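Local coordinates for cell wall mannoprotein 1 (Neosartorya fumigata, PDB 5J5L) that binds arachidonic acid inside an all-helical fold and is probably a constitutive cell-wall protein and antigen recognised by the host's humoral immune response, at residues A[50-55]-A[118-123]; A[71-76]-A[131-136]. All coordinates share one frame; numbering follows the deposited sequence.

Contact 1 of 2, residues A[50-55]-A[118-123]; sequences QATADA and SGALQD
Ala55 and Ala120 meet methyl to methyl where helix 31-56 lies beside helix 100-124 in the all-helical bundle of this HsbA-family lipid-binding protein. Their CB atoms are 3.8 Å apart, and both methyls leave their backbones toward the other helix. The two helices run in nearly the same direction: the axes of 50-55 and 118-123 are inclined by 24° and come within 8.7 Å of each other. With only methyl groups at Ala55 and Ala120, the backbones can draw together there, to 5.8 Å between Ala55 CA and Ala120 CA.

Leu121 adds a second apolar contact to the same methyl group. Its CG stands anti to the carbonyl carbon (chi1 -65°), and an extended chi2 carries CD2 to 3.8 Å from Ala55 CB, although the side chain does not leave its backbone aimed at the other helix. Beyond the pair, Leu121 also packs on Ile6 of helix 3-26 and on Val69 and Leu73 of helix 63-89, and thus reaches three other helices.

One turn before Ala55, Thr52 borders the alanine contact more loosely, its CG2 lying 4.3 Å from Ala120 CB. Its hydroxyl OG1 is hydrogen-bonded to the carbonyl O of Ile48 in its own helix, while the methyl branch is the part that looks across. No direct hydrogen bond joins the two segments. A water, with too few protons for all the acceptors around it, sits between two backbone carbonyls, 2.8 Å from Ala120 O and, in a weak bond, 3.2 Å from Ala55 O.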
loop_
_atom_site.group_PDB
_atom_site.type_symbol
_atom_site.label_atom_id
_atom_site.label_comp_id
_atom_site.label_asym_id
_atom_site.label_seq_id
_atom_site.Cartn_x
_atom_site.Cartn_y
_atom_site.Cartn_z
ATOM N N GLN A 50 -0.578 8.375 -7.610
ATOM C CA GLN A 50 -1.618 8.728 -8.580
ATOM C C GLN A 50 -2.991 8.784 -7.906
ATOM O O GLN A 50 -3.766 9.719 -8.147
ATOM C CB GLN A 50 -1.636 7.740 -9.750
ATOM C CG GLN A 50 -2.719 8.024 -10.795
ATOM C CD GLN A 50 -2.514 9.350 -11.502
ATOM O OE1 GLN A 50 -3.332 10.262 -11.384
ATOM N NE2 GLN A 50 -1.409 9.472 -12.224
ATOM N N ALA A 51 -3.286 7.782 -7.081
ATOM C CA ALA A 51 -4.538 7.743 -6.310
ATOM C C ALA A 51 -4.684 8.982 -5.410
ATOM O O ALA A 51 -5.754 9.599 -5.356
ATOM C CB ALA A 51 -4.631 6.474 -5.485
ATOM N N THR A 52 -3.599 9.343 -4.723
ATOM C CA THR A 52 -3.586 10.546 -3.892
ATOM C C THR A 52 -3.908 11.802 -4.708
ATOM O O THR A 52 -4.746 12.630 -4.310
ATOM C CB THR A 52 -2.217 10.695 -3.208
ATOM O OG1 THR A 52 -1.974 9.547 -2.395
ATOM C CG2 THR A 52 -2.174 11.928 -2.344
ATOM N N ALA A 53 -3.265 11.946 -5.866
ATOM C CA ALA A 53 -3.495 13.104 -6.718
ATOM C C ALA A 53 -4.944 13.162 -7.204
ATOM O O ALA A 53 -5.568 14.223 -7.235
ATOM C CB ALA A 53 -2.539 13.101 -7.906
ATOM N N ASP A 54 -5.477 12.008 -7.585
ATOM C CA ASP A 54 -6.852 11.926 -8.043
ATOM C C ASP A 54 -7.837 12.250 -6.918
ATOM O O ASP A 54 -8.859 12.910 -7.152
ATOM C CB ASP A 54 -7.135 10.538 -8.649
ATOM C CG ASP A 54 -6.478 10.353 -10.021
ATOM O OD1 ASP A 54 -6.196 11.372 -10.688
ATOM O OD2 ASP A 54 -6.242 9.202 -10.446
ATOM N N ALA A 55 -7.537 11.790 -5.709
ATOM C CA ALA A 55 -8.377 12.081 -4.544
ATOM C C ALA A 55 -8.350 13.573 -4.227
ATOM O O ALA A 55 -9.402 14.165 -3.934
ATOM C CB ALA A 55 -7.911 11.287 -3.332
ATOM N N SER A 118 -4.477 7.896 2.403
ATOM C CA SER A 118 -5.560 7.769 3.381
ATOM C C SER A 118 -6.067 9.130 3.816
ATOM O O SER A 118 -7.290 9.359 3.925
ATOM C CB SER A 118 -5.109 6.977 4.596
ATOM O OG SER A 118 -6.129 7.014 5.584
ATOM N N GLY A 119 -5.138 10.043 4.092
ATOM C CA GLY A 119 -5.498 11.410 4.458
ATOM C C GLY A 119 -6.360 12.112 3.417
ATOM O O GLY A 119 -7.333 12.808 3.761
ATOM N N ALA A 120 -5.993 11.939 2.150
ATOM C CA ALA A 120 -6.724 12.547 1.040
ATOM C C ALA A 120 -8.130 11.944 0.882
ATOM O O ALA A 120 -9.090 12.661 0.575
ATOM C CB ALA A 120 -5.932 12.420 -0.255
ATOM N N LEU A 121 -8.257 10.643 1.128
ATOM C CA LEU A 121 -9.556 9.967 1.037
ATOM C C LEU A 121 -10.435 10.333 2.228
ATOM O O LEU A 121 -11.643 10.538 2.083
ATOM C CB LEU A 121 -9.388 8.450 0.966
ATOM C CG LEU A 121 -8.689 7.912 -0.283
ATOM C CD1 LEU A 121 -8.490 6.419 -0.134
ATOM C CD2 LEU A 121 -9.442 8.261 -1.548
ATOM N N GLN A 122 -9.830 10.453 3.402
ATOM C CA GLN A 122 -10.572 10.927 4.575
ATOM C C GLN A 122 -11.173 12.292 4.300
ATOM O O GLN A 122 -12.269 12.583 4.767
ATOM C CB GLN A 122 -9.680 11.006 5.813
ATOM C CG GLN A 122 -9.312 9.648 6.391
ATOM C CD GLN A 122 -8.352 9.746 7.559
ATOM O OE1 GLN A 122 -8.551 10.540 8.485
ATOM N NE2 GLN A 122 -7.288 8.920 7.523
ATOM N N ASP A 123 -10.462 13.125 3.535
ATOM C CA ASP A 123 -10.881 14.522 3.348
ATOM C C ASP A 123 -12.189 14.615 2.564
ATOM O O ASP A 123 -12.987 15.534 2.788
ATOM C CB ASP A 123 -9.770 15.347 2.661
ATOM C CG ASP A 123 -8.692 15.856 3.655
ATOM O OD1 ASP A 123 -8.961 15.938 4.878
ATOM O OD2 ASP A 123 -7.573 16.186 3.197
HETATM O O HOH W 1 -8.539 14.884 -0.953
#

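Contact 2 of 2, residues A[71-76]-A[131-136]; sequences NALLGL and DTIASG
The axes of 71-76 and 131-136 run nearly parallel, 12° apart in direction and 9.9 Å from each other, with the closest CA pair, Leu74 and Gly136, at 6.1 Å. Leu74 gives the most surface to the contact and divides its two methyls. CD2 presses on Thr132 CG2 at 3.3 Å, tighter than ordinary van der Waals spacing, whereas CD1 rests 4.0 Å from Ile133 CA against the backbone. The chi1 of Leu74, -91°, is off a staggered position, which suggests that the leucine is held under some strain. The leucine and threonine side chains cross at about a right angle. Thr132 OG1 lies beside the backbone N (chi1 -62°), which puts CG2 anti to that N; the methyl meets the leucine and OG1 makes a weak hydrogen bond back to Thr128 O.

This apolar seam joins helix 63-89 to helix 127-150 within the helical bundle, and no hydrogen bond crosses between the segments. On its buried side Leu73 meets Ile133, again roughly at right angles. Helix 100-124 covers Ile133 with Ser118 and Gln122. Leu73 CD2 and Ile133 CG2 are squeezed to 3.4 Å.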
loop_
_atom_site.group_PDB
_atom_site.type_symbol
_atom_site.label_atom_id
_atom_site.label_comp_id
_atom_site.label_asym_id
_atom_site.label_seq_id
_atom_site.Cartn_x
_atom_site.Cartn_y
_atom_site.Cartn_z
ATOM N N ASN A 71 -14.680 1.197 1.449
ATOM C CA ASN A 71 -14.557 -0.250 1.390
ATOM C C ASN A 71 -13.409 -0.726 0.521
ATOM O O ASN A 71 -12.796 -1.756 0.815
ATOM C CB ASN A 71 -15.861 -0.878 0.919
ATOM C CG ASN A 71 -16.914 -0.900 2.009
ATOM O OD1 ASN A 71 -16.829 -0.166 3.004
ATOM N ND2 ASN A 71 -17.923 -1.740 1.828
ATOM N N ALA A 72 -13.134 0.007 -0.555
ATOM C CA ALA A 72 -12.022 -0.349 -1.423
ATOM C C ALA A 72 -10.717 -0.135 -0.675
ATOM O O ALA A 72 -9.818 -0.970 -0.760
ATOM C CB ALA A 72 -12.055 0.444 -2.720
ATOM N N LEU A 73 -10.608 0.975 0.053
ATOM C CA LEU A 73 -9.374 1.246 0.807
ATOM C C LEU A 73 -9.195 0.200 1.907
ATOM O O LEU A 73 -8.117 -0.420 2.032
ATOM C CB LEU A 73 -9.401 2.654 1.410
ATOM C CG LEU A 73 -8.173 3.059 2.222
ATOM C CD1 LEU A 73 -6.919 3.041 1.356
ATOM C CD2 LEU A 73 -8.402 4.422 2.830
ATOM N N LEU A 74 -10.246 -0.019 2.693
ATOM C CA LEU A 74 -10.184 -1.000 3.780
ATOM C C LEU A 74 -9.938 -2.414 3.261
ATOM O O LEU A 74 -9.289 -3.218 3.931
ATOM C CB LEU A 74 -11.464 -0.977 4.609
ATOM C CG LEU A 74 -11.484 -0.032 5.812
ATOM C CD1 LEU A 74 -10.806 1.300 5.519
ATOM C CD2 LEU A 74 -12.916 0.166 6.262
ATOM N N GLY A 75 -10.468 -2.715 2.078
ATOM C CA GLY A 75 -10.218 -4.001 1.429
ATOM C C GLY A 75 -8.767 -4.250 1.110
ATOM O O GLY A 75 -8.336 -5.407 1.013
ATOM N N LEU A 76 -7.976 -3.185 0.984
ATOM C CA LEU A 76 -6.523 -3.346 0.835
ATOM C C LEU A 76 -5.831 -3.890 2.097
ATOM O O LEU A 76 -4.754 -4.468 1.999
ATOM C CB LEU A 76 -5.859 -2.027 0.410
ATOM C CG LEU A 76 -6.289 -1.411 -0.921
ATOM C CD1 LEU A 76 -5.655 -0.037 -1.131
ATOM C CD2 LEU A 76 -5.973 -2.329 -2.095
ATOM N N ASP A 131 -13.922 8.311 9.882
ATOM C CA ASP A 131 -13.521 7.627 11.113
ATOM C C ASP A 131 -13.143 6.181 10.813
ATOM O O ASP A 131 -12.127 5.679 11.302
ATOM C CB ASP A 131 -14.628 7.686 12.169
ATOM C CG ASP A 131 -14.872 9.099 12.684
ATOM O OD1 ASP A 131 -13.922 9.916 12.659
ATOM O OD2 ASP A 131 -16.009 9.392 13.120
ATOM N N THR A 132 -13.951 5.527 9.985
ATOM C CA THR A 132 -13.697 4.146 9.570
ATOM C C THR A 132 -12.372 4.003 8.827
ATOM O O THR A 132 -11.605 3.053 9.055
ATOM C CB THR A 132 -14.852 3.658 8.686
ATOM O OG1 THR A 132 -16.057 3.691 9.453
ATOM C CG2 THR A 132 -14.613 2.265 8.181
ATOM N N ILE A 133 -12.107 4.947 7.931
ATOM C CA ILE A 133 -10.853 4.960 7.196
ATOM C C ILE A 133 -9.665 5.179 8.128
ATOM O O ILE A 133 -8.638 4.492 8.011
ATOM C CB ILE A 133 -10.847 6.047 6.111
ATOM C CG1 ILE A 133 -11.845 5.663 5.008
ATOM C CG2 ILE A 133 -9.439 6.236 5.549
ATOM C CD1 ILE A 133 -12.162 6.771 4.029
ATOM N N ALA A 134 -9.794 6.162 9.010
ATOM C CA ALA A 134 -8.751 6.441 9.994
ATOM C C ALA A 134 -8.421 5.196 10.821
ATOM O O ALA A 134 -7.250 4.872 11.008
ATOM C CB ALA A 134 -9.163 7.586 10.886
ATOM N N SER A 135 -9.457 4.499 11.283
ATOM C CA SER A 135 -9.283 3.279 12.073
ATOM C C SER A 135 -8.548 2.195 11.301
ATOM O O SER A 135 -7.600 1.603 11.818
ATOM C CB SER A 135 -10.630 2.745 12.565
ATOM O OG SER A 135 -11.288 3.698 13.385
ATOM N N GLY A 136 -8.964 1.934 10.063
ATOM C CA GLY A 136 -8.260 0.973 9.218
ATOM C C GLY A 136 -6.827 1.380 8.918
ATOM O O GLY A 136 -5.931 0.548 8.844
#

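Contacts 1 and 2 have their centres 12 Å apart and together involve four helices of the bundle, two for each contact. Along the chain their segments alternate, 50-55, 71-76, 118-123 and 131-136, so two helices consecutive in sequence, 31-56 and 63-89, each pair with one of a second consecutive couple, 100-124 and 127-150. The contacts touch directly: Gln122 NE2 of contact 1 lies 3.8 Å from Ala134 CA of contact 2. Packing thereby runs on from one contact to the other. The bound arachidonic acid is about 11 Å from the Thr52 side chain and about 9 Å from that of Leu73, so neither of these side chains touches the lipid.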